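Local coordinates for protein cysteine hydrolase (PDB 3IRV) that probably acts as a hydrolase of the isochorismatase-like cysteine hydrolase family, though its substrate is not established, at residues Arg15-Asn19 / Tyr165-Ala169; Arg61-Val65 / Ile217-Tyr221; Tyr69-Ile73 / Asp101-Ile105. One frame throughout, in Å; residues are numbered along the deposited sequence. Where two conformers were deposited one is given.

Contacts 1 and 3 are largely buried and reach the same parallel sheet from opposite sides of the chain's centre, about 25 Å apart between centres. Contact 1 sets the N-terminal loop on strand 166-170 and uses a ring face, an indole bond and aliphatic packing. Contact 3 sets a later loop on strand 66-72 and adds a hydrated salt bridge to its apolar pairs. Contact 2 is only partly buried and joins the C-terminal ends of helices 50-62 and 210-220. It touches both others: Ile217 and Ala220 pack on Ile18 of contact 1, and Arg61 meets Tyr69 of contact 3.

Contact 1 of 3, residues Arg15-Asn19 / Tyr165-Ala169; sequences RWPIN and YKVIA
Trp16 lays one face of its indole on Lys166 and turns its pyrrole edge to the strand backbone. Segment 15-19 is loop, and segment 165-169 runs into strand 166-170 of the parallel sheet of this isochorismatase-like fold. Just before the indole, Arg15 reaches past the contact to a salt bridge with Glu206. The Trp16 CG lies anti to its carbonyl carbon (chi1 -55°), which swings the ring onto the strand. Lys166 CB sits over the five-membered ring, 3.6 Å from its centroid, in a CH-pi contact. The lysine chain then runs on extended, with CD 3.9 Å from Trp16 CE3. In the ring plane, Trp16 NE1 donates to Val167 O at 3.0 Å. The bond is bent, 133° at the hydrogen, and the donor stands well above the carbonyl plane. Beside it, Trp16 CD1 meets Ile168 CG1 at 3.6 Å, also at the ring edge. Next comes Ile18, whose CD1 touches Ile168 CD1 at 3.7 Å. Ile18 also packs on Ile217 of helix 210-220. Asp86 of the second subunit packs on Trp16 and its Arg83 on Lys166, so the contact borders the dimer interface. The chemistry is mostly apolar, but one bent bond satisfies the buried indole N-H and, with the packing on Lys166 and Ile168, holds the ring's turn against the strand.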
loop_
_atom_site.group_PDB
_atom_site.type_symbol
_atom_site.label_atom_id
_atom_site.label_comp_id
_atom_site.label_asym_id
_atom_site.label_seq_id
_atom_site.Cartn_x
_atom_site.Cartn_y
_atom_site.Cartn_z
ATOM N N ARG A 15 19.299 6.105 -1.738
ATOM C CA ARG A 15 20.016 5.047 -2.442
ATOM C C ARG A 15 20.506 4.063 -1.385
ATOM O O ARG A 15 21.103 4.471 -0.384
ATOM C CB ARG A 15 21.238 5.619 -3.183
ATOM C CG ARG A 15 20.964 6.749 -4.179
ATOM C CD ARG A 15 20.512 6.202 -5.519
ATOM N NE ARG A 15 19.851 7.218 -6.324
ATOM C CZ ARG A 15 18.816 6.989 -7.121
ATOM N NH1 ARG A 15 18.310 5.762 -7.238
ATOM N NH2 ARG A 15 18.273 8.000 -7.793
ATOM N N TRP A 16 20.289 2.775 -1.615
ATOM C CA TRP A 16 20.748 1.785 -0.653
ATOM C C TRP A 16 21.995 1.086 -1.154
ATOM O O TRP A 16 21.980 0.516 -2.248
ATOM C CB TRP A 16 19.679 0.728 -0.393
ATOM C CG TRP A 16 18.338 1.230 0.055
ATOM C CD1 TRP A 16 17.164 1.058 -0.583
ATOM C CD2 TRP A 16 18.044 1.961 1.257
ATOM N NE1 TRP A 16 16.135 1.606 0.135
ATOM C CE2 TRP A 16 16.648 2.178 1.271
ATOM C CE3 TRP A 16 18.826 2.446 2.321
ATOM C CZ2 TRP A 16 16.001 2.861 2.305
ATOM C CZ3 TRP A 16 18.187 3.122 3.357
ATOM C CH2 TRP A 16 16.787 3.314 3.347
ATOM N N PRO A 17 23.046 1.060 -0.317
ATOM C CA PRO A 17 24.258 0.352 -0.727
ATOM C C PRO A 17 24.026 -1.155 -0.684
ATOM O O PRO A 17 23.470 -1.665 0.285
ATOM C CB PRO A 17 25.307 0.817 0.284
ATOM C CG PRO A 17 24.549 1.306 1.476
ATOM C CD PRO A 17 23.142 1.663 1.027
ATOM N N ILE A 18 24.408 -1.856 -1.745
ATOM C CA ILE A 18 24.136 -3.281 -1.877
ATOM C C ILE A 18 25.250 -4.150 -1.271
ATOM O O ILE A 18 26.411 -4.097 -1.691
ATOM C CB ILE A 18 23.875 -3.657 -3.368
ATOM C CG1 ILE A 18 22.576 -3.004 -3.875
ATOM C CG2 ILE A 18 23.838 -5.153 -3.570
ATOM C CD1 ILE A 18 21.366 -3.898 -3.822
ATOM N N ASN A 19 24.883 -4.920 -0.253
ATOM C CA ASN A 19 25.706 -6.006 0.260
ATOM C C ASN A 19 25.053 -7.288 -0.228
ATOM O O ASN A 19 23.957 -7.644 0.238
ATOM C CB ASN A 19 25.715 -5.964 1.787
ATOM C CG ASN A 19 26.453 -7.134 2.426
ATOM O OD1 ASN A 19 26.855 -8.114 1.773
ATOM N ND2 ASN A 19 26.624 -7.037 3.742
ATOM N N TYR A 165 12.797 -3.047 6.125
ATOM C CA TYR A 165 13.636 -3.444 4.997
ATOM C C TYR A 165 13.982 -2.208 4.179
ATOM O O TYR A 165 13.181 -1.271 4.072
ATOM C CB TYR A 165 12.918 -4.458 4.099
ATOM C CG TYR A 165 12.798 -5.838 4.715
ATOM C CD1 TYR A 165 13.864 -6.741 4.653
ATOM C CD2 TYR A 165 11.638 -6.230 5.369
ATOM C CE1 TYR A 165 13.787 -8.020 5.231
ATOM C CE2 TYR A 165 11.534 -7.510 5.917
ATOM C CZ TYR A 165 12.614 -8.385 5.854
ATOM O OH TYR A 165 12.514 -9.645 6.398
ATOM N N LYS A 166 15.199 -2.236 3.628
ATOM C CA LYS A 166 15.654 -1.264 2.661
ATOM C C LYS A 166 15.176 -1.748 1.290
ATOM O O LYS A 166 15.654 -2.781 0.769
ATOM C CB LYS A 166 17.185 -1.173 2.748
ATOM C CG LYS A 166 17.664 -0.848 4.175
ATOM C CD LYS A 166 19.187 -0.919 4.329
ATOM C CE LYS A 166 19.584 -0.456 5.723
ATOM N NZ LYS A 166 20.929 -0.949 6.137
ATOM N N VAL A 167 14.216 -1.031 0.710
ATOM C CA VAL A 167 13.554 -1.521 -0.507
ATOM C C VAL A 167 14.013 -0.731 -1.739
ATOM O O VAL A 167 14.051 0.505 -1.714
ATOM C CB VAL A 167 12.020 -1.425 -0.385
ATOM C CG1 VAL A 167 11.338 -2.055 -1.625
ATOM C CG2 VAL A 167 11.540 -2.145 0.868
ATOM N N ILE A 168 14.350 -1.461 -2.801
ATOM C CA ILE A 168 14.704 -0.874 -4.099
ATOM C C ILE A 168 13.671 -1.353 -5.105
ATOM O O ILE A 168 13.512 -2.571 -5.293
ATOM C CB ILE A 168 16.066 -1.362 -4.594
ATOM C CG1 ILE A 168 17.158 -1.006 -3.584
ATOM C CG2 ILE A 168 16.355 -0.733 -5.953
ATOM C CD1 ILE A 168 18.510 -1.626 -3.906
ATOM N N ALA A 169 12.941 -0.411 -5.707
ATOM C CA ALA A 169 11.996 -0.747 -6.785
ATOM C C ALA A 169 12.645 -0.430 -8.125
ATOM O O ALA A 169 13.235 0.645 -8.311
ATOM C CB ALA A 169 10.685 0.059 -6.651
#

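Contact 2 of 3, residues Arg61-Val65 / Ile217-Tyr221; sequences RAAQV and IESAY
Tyr221 lays its ring over the backbone of Ala63. The Ala63 CA stands over the ring centre, 3.7 Å from the centroid, a CH-pi contact. With chi1 at -173°, the Tyr221 ring swings out opposite the backbone nitrogen and crosses to the other helix end. The alanine methyl lies near the root of the ring, with Ala63 CB 3.8 Å from Tyr221 CG. The same residue's carbonyl follows one flank of the ring, with Ala63 O 3.4 Å from Tyr221 CD2. The phenol end reaches Gln64, whose OE1 is 3.0 Å from Tyr221 OH. The glutamine chain bends at chi2 (55°), which folds its amide back toward the ring, and the two planes stand 46° apart.

Deeper in, the branch methyl of Ile217 does the touching. Its CG2 meets Ala63 CB at 3.6 Å and, more loosely, Val65 CG2 at 4.3 Å. Ala63 is thus gripped by Tyr221 and Ile217, which lie one helical turn apart. Tyr221 lies against its backbone and methyl, Ile217 against the methyl alone.

Segment 61-65 holds the last turn of helix 50-62 and the residues that leave it; a Schellman motif closes the helix. Gln64, with positive phi, is the C-prime residue. Its N bonds to Arg61 O, and Val65 N bonds to Ala60 O. The chain then turns into strand 66-72. Val65 also packs on Thr23 and Val25 of strand 23-28. Tyr221 is the last modelled residue and is poorly ordered, consistent with its exposed place. The chemistry is therefore graded: aliphatic packing inside, and a looser aromatic lid with polar atoms at its outer end.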
loop_
_atom_site.group_PDB
_atom_site.type_symbol
_atom_site.label_atom_id
_atom_site.label_comp_id
_atom_site.label_asym_id
_atom_site.label_seq_id
_atom_site.Cartn_x
_atom_site.Cartn_y
_atom_site.Cartn_z
ATOM N N ARG A 61 22.058 -14.503 -9.378
ATOM C CA ARG A 61 22.523 -15.860 -9.101
ATOM C C ARG A 61 24.052 -15.938 -9.163
ATOM O O ARG A 61 24.665 -16.619 -8.344
ATOM C CB ARG A 61 21.854 -16.882 -10.020
ATOM C CG ARG A 61 20.331 -16.926 -9.878
ATOM C CD ARG A 61 19.762 -18.202 -10.490
ATOM N NE ARG A 61 18.303 -18.130 -10.608
ATOM C CZ ARG A 61 17.665 -17.738 -11.705
ATOM N NH1 ARG A 61 18.354 -17.423 -12.805
ATOM N NH2 ARG A 61 16.332 -17.665 -11.706
ATOM N N ALA A 62 24.654 -15.188 -10.090
ATOM C CA ALA A 62 26.122 -15.149 -10.221
ATOM C C ALA A 62 26.797 -14.552 -8.975
ATOM O O ALA A 62 27.932 -14.925 -8.613
ATOM C CB ALA A 62 26.520 -14.375 -11.473
ATOM N N ALA A 63 26.107 -13.627 -8.309
ATOM C CA ALA A 63 26.666 -12.994 -7.127
ATOM C C ALA A 63 26.165 -13.602 -5.815
ATOM O O ALA A 63 26.384 -13.018 -4.734
ATOM C CB ALA A 63 26.370 -11.506 -7.165
ATOM N N GLN A 64 25.455 -14.730 -5.920
ATOM C CA GLN A 64 24.894 -15.432 -4.758
ATOM C C GLN A 64 23.869 -14.552 -4.020
ATOM O O GLN A 64 23.741 -14.607 -2.787
ATOM C CB GLN A 64 26.012 -15.925 -3.813
ATOM C CG GLN A 64 26.595 -17.299 -4.143
ATOM C CD GLN A 64 27.101 -17.417 -5.566
ATOM O OE1 GLN A 64 27.941 -16.629 -6.008
ATOM N NE2 GLN A 64 26.590 -18.406 -6.296
ATOM N N VAL A 65 23.163 -13.720 -4.787
ATOM C CA VAL A 65 22.075 -12.911 -4.252
ATOM C C VAL A 65 20.813 -13.788 -4.394
ATOM O O VAL A 65 20.485 -14.228 -5.502
ATOM C CB VAL A 65 21.900 -11.584 -5.030
ATOM C CG1 VAL A 65 20.580 -10.891 -4.648
ATOM C CG2 VAL A 65 23.083 -10.643 -4.760
ATOM N N ILE A 217 25.372 -4.619 -7.956
ATOM C CA ILE A 217 25.548 -5.994 -7.486
ATOM C C ILE A 217 26.928 -6.534 -7.919
ATOM O O ILE A 217 27.670 -7.115 -7.110
ATOM C CB ILE A 217 24.424 -6.927 -8.030
ATOM C CG1 ILE A 217 23.106 -6.688 -7.271
ATOM C CG2 ILE A 217 24.819 -8.400 -7.940
ATOM C CD1 ILE A 217 21.887 -7.377 -7.912
ATOM N N GLU A 218 27.274 -6.317 -9.191
ATOM C CA GLU A 218 28.562 -6.780 -9.741
ATOM C C GLU A 218 29.776 -6.132 -9.062
ATOM O O GLU A 218 30.802 -6.784 -8.858
ATOM C CB GLU A 218 28.604 -6.547 -11.252
ATOM C CG GLU A 218 27.666 -7.453 -12.026
ATOM C CD GLU A 218 27.465 -7.014 -13.475
ATOM O OE1 GLU A 218 27.803 -5.861 -13.824
ATOM O OE2 GLU A 218 26.953 -7.825 -14.263
ATOM N N SER A 219 29.647 -4.860 -8.709
ATOM C CA SER A 219 30.744 -4.102 -8.100
ATOM C C SER A 219 30.958 -4.477 -6.640
ATOM O O SER A 219 32.080 -4.444 -6.141
ATOM C CB SER A 219 30.473 -2.607 -8.213
ATOM O OG SER A 219 30.417 -2.227 -9.577
ATOM N N ALA A 220 29.875 -4.830 -5.958
ATOM C CA ALA A 220 29.937 -5.223 -4.551
ATOM C C ALA A 220 30.438 -6.655 -4.374
ATOM O O ALA A 220 30.913 -7.026 -3.299
ATOM C CB ALA A 220 28.582 -5.068 -3.914
ATOM N N TYR A 221 30.318 -7.453 -5.430
ATOM C CA TYR A 221 30.728 -8.848 -5.406
ATOM C C TYR A 221 32.150 -8.989 -5.942
ATOM O O TYR A 221 33.058 -9.402 -5.218
ATOM C CB TYR A 221 29.746 -9.690 -6.226
ATOM C CG TYR A 221 29.972 -11.186 -6.153
ATOM C CD1 TYR A 221 30.594 -11.866 -7.206
ATOM C CD2 TYR A 221 29.557 -11.925 -5.039
ATOM C CE1 TYR A 221 30.806 -13.241 -7.154
ATOM C CE2 TYR A 221 29.765 -13.308 -4.976
ATOM C CZ TYR A 221 30.389 -13.956 -6.040
ATOM O OH TYR A 221 30.599 -15.313 -5.998
#

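Contact 3 of 3, residues Tyr69-Ile73 / Asp101-Ile105; sequences YLRHI and DVEVI
Strand 66-72 of the parallel sheet, in the alpha/beta fold of the isochorismatase family, carries segment 69-73. Segment 101-105 starts on the last residues of a 3-10 segment, Asp101 and Val102, and runs on as loop. The backbones come closest at Ile73 and Val102, with CA atoms 6.5 Å apart. There Ile73 CG1 packs on Val102 CB at 3.8 Å, the two side chains crossing at about a right angle. Val104 spreads its two methyls between neighbours. Its CG1 meets Tyr69 CE1 at 4.0 Å, and its CG2 meets Arg71 CD at 3.9 Å. A bend at chi3 (-55°) turns the Arg71 guanidinium off the line of its chain; Ile73 CD1 lies over one face, toward the rim. NE makes a salt bridge to Asp118, the stronger partner of this arginine. Glu103 OE1 stands at the guanidinium edge, near its plane, in a long salt bridge; the carboxylate is turned 73° from it. Waters fill in where the charges meet loosely. One water accepts from both Arg71 NH1 and Val104 N and donates to Glu103 OE1 at 2.7 Å. A second accepts from Arg71 NH1 and donates to Glu103 OE2, also at 2.7 Å. The direct pair, Arg71 NH1 to Glu103 OE1, spans 3.5 Å.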
loop_
_atom_site.group_PDB
_atom_site.type_symbol
_atom_site.label_atom_id
_atom_site.label_comp_id
_atom_site.label_asym_id
_atom_site.label_seq_id
_atom_site.Cartn_x
_atom_site.Cartn_y
_atom_site.Cartn_z
ATOM N N TYR A 69 10.665 -15.972 -5.843
ATOM C CA TYR A 69 9.485 -15.710 -6.670
ATOM C C TYR A 69 8.251 -15.703 -5.786
ATOM O O TYR A 69 8.105 -16.580 -4.949
ATOM C CB TYR A 69 9.300 -16.822 -7.694
ATOM C CG TYR A 69 10.374 -16.925 -8.741
ATOM C CD1 TYR A 69 10.129 -16.444 -10.034
ATOM C CD2 TYR A 69 11.623 -17.555 -8.470
ATOM C CE1 TYR A 69 11.102 -16.557 -11.048
ATOM C CE2 TYR A 69 12.598 -17.663 -9.471
ATOM C CZ TYR A 69 12.327 -17.163 -10.760
ATOM O OH TYR A 69 13.326 -17.313 -11.734
ATOM N N LEU A 70 7.374 -14.724 -5.966
ATOM C CA LEU A 70 6.065 -14.758 -5.316
ATOM C C LEU A 70 5.056 -15.270 -6.337
ATOM O O LEU A 70 5.143 -14.934 -7.536
ATOM C CB LEU A 70 5.615 -13.355 -4.907
ATOM C CG LEU A 70 6.563 -12.636 -3.950
ATOM C CD1 LEU A 70 5.937 -11.310 -3.558
ATOM C CD2 LEU A 70 6.883 -13.495 -2.724
ATOM N N ARG A 71 4.109 -16.082 -5.877
ATOM C CA ARG A 71 2.987 -16.499 -6.713
ATOM C C ARG A 71 1.695 -16.264 -5.966
ATOM O O ARG A 71 1.593 -16.625 -4.781
ATOM C CB ARG A 71 3.083 -17.992 -7.055
ATOM C CG ARG A 71 4.391 -18.382 -7.762
ATOM C CD ARG A 71 4.380 -19.861 -8.223
ATOM N NE ARG A 71 4.096 -20.762 -7.093
ATOM C CZ ARG A 71 4.040 -22.087 -7.187
ATOM N NH1 ARG A 71 4.245 -22.670 -8.355
ATOM N NH2 ARG A 71 3.758 -22.824 -6.108
ATOM N N HIS A 72 0.711 -15.665 -6.640
ATOM C CA HIS A 72 -0.598 -15.488 -6.052
ATOM C C HIS A 72 -1.408 -16.737 -6.379
ATOM O O HIS A 72 -1.735 -16.982 -7.547
ATOM C CB HIS A 72 -1.264 -14.242 -6.621
ATOM C CG HIS A 72 -2.470 -13.794 -5.851
ATOM N ND1 HIS A 72 -3.127 -12.602 -6.102
ATOM C CD2 HIS A 72 -3.124 -14.368 -4.810
ATOM C CE1 HIS A 72 -4.132 -12.469 -5.256
ATOM N NE2 HIS A 72 -4.155 -13.526 -4.465
ATOM N N ILE A 73 -1.681 -17.540 -5.356
ATOM C CA ILE A 73 -2.305 -18.854 -5.527
ATOM C C ILE A 73 -3.243 -19.087 -4.336
ATOM O O ILE A 73 -2.849 -18.849 -3.165
ATOM C CB ILE A 73 -1.247 -19.969 -5.549
ATOM C CG1 ILE A 73 -0.335 -19.853 -6.783
ATOM C CG2 ILE A 73 -1.939 -21.356 -5.590
ATOM C CD1 ILE A 73 0.669 -20.988 -6.907
ATOM N N ASP A 101 -2.479 -21.683 -15.256
ATOM C CA ASP A 101 -1.963 -20.324 -15.390
ATOM C C ASP A 101 -1.382 -19.706 -14.121
ATOM O O ASP A 101 -0.838 -18.585 -14.181
ATOM C CB ASP A 101 -2.971 -19.388 -16.062
ATOM C CG ASP A 101 -3.070 -19.643 -17.583
ATOM O OD1 ASP A 101 -2.279 -20.463 -18.149
ATOM O OD2 ASP A 101 -3.942 -19.028 -18.223
ATOM N N VAL A 102 -1.429 -20.432 -13.001
ATOM C CA VAL A 102 -0.755 -19.895 -11.790
ATOM C C VAL A 102 0.753 -20.131 -11.822
ATOM O O VAL A 102 1.481 -19.639 -10.960
ATOM C CB VAL A 102 -1.315 -20.442 -10.442
ATOM C CG1 VAL A 102 -2.807 -20.125 -10.289
ATOM C CG2 VAL A 102 -1.031 -21.947 -10.272
ATOM N N GLU A 103 1.229 -20.913 -12.785
ATOM C CA GLU A 103 2.670 -21.202 -12.862
ATOM C C GLU A 103 3.464 -20.001 -13.371
ATOM O O GLU A 103 2.978 -19.227 -14.205
ATOM C CB GLU A 103 2.916 -22.407 -13.786
ATOM C CG GLU A 103 2.186 -23.690 -13.370
ATOM C CD GLU A 103 2.637 -24.251 -12.008
ATOM O OE1 GLU A 103 3.800 -23.996 -11.569
ATOM O OE2 GLU A 103 1.816 -24.960 -11.354
ATOM N N VAL A 104 4.692 -19.855 -12.861
ATOM C CA VAL A 104 5.622 -18.835 -13.363
ATOM C C VAL A 104 5.938 -19.075 -14.847
ATOM O O VAL A 104 6.088 -20.224 -15.282
ATOM C CB VAL A 104 6.928 -18.821 -12.535
ATOM C CG1 VAL A 104 7.978 -17.866 -13.137
ATOM C CG2 VAL A 104 6.613 -18.446 -11.053
ATOM N N ILE A 105 6.000 -17.997 -15.621
ATOM C CA ILE A 105 6.317 -18.116 -17.037
ATOM C C ILE A 105 7.662 -18.791 -17.293
ATOM O O ILE A 105 8.641 -18.601 -16.554
ATOM C CB ILE A 105 6.265 -16.749 -17.767
ATOM C CG1 ILE A 105 7.240 -15.738 -17.150
ATOM C CG2 ILE A 105 4.861 -16.191 -17.723
ATOM C CD1 ILE A 105 7.308 -14.425 -18.001
HETATM O O HOH W 1 5.434 -21.924 -10.981
HETATM O O HOH W 2 2.709 -25.327 -8.824
HETATM O O HOH W 3 4.865 -25.721 -9.637
#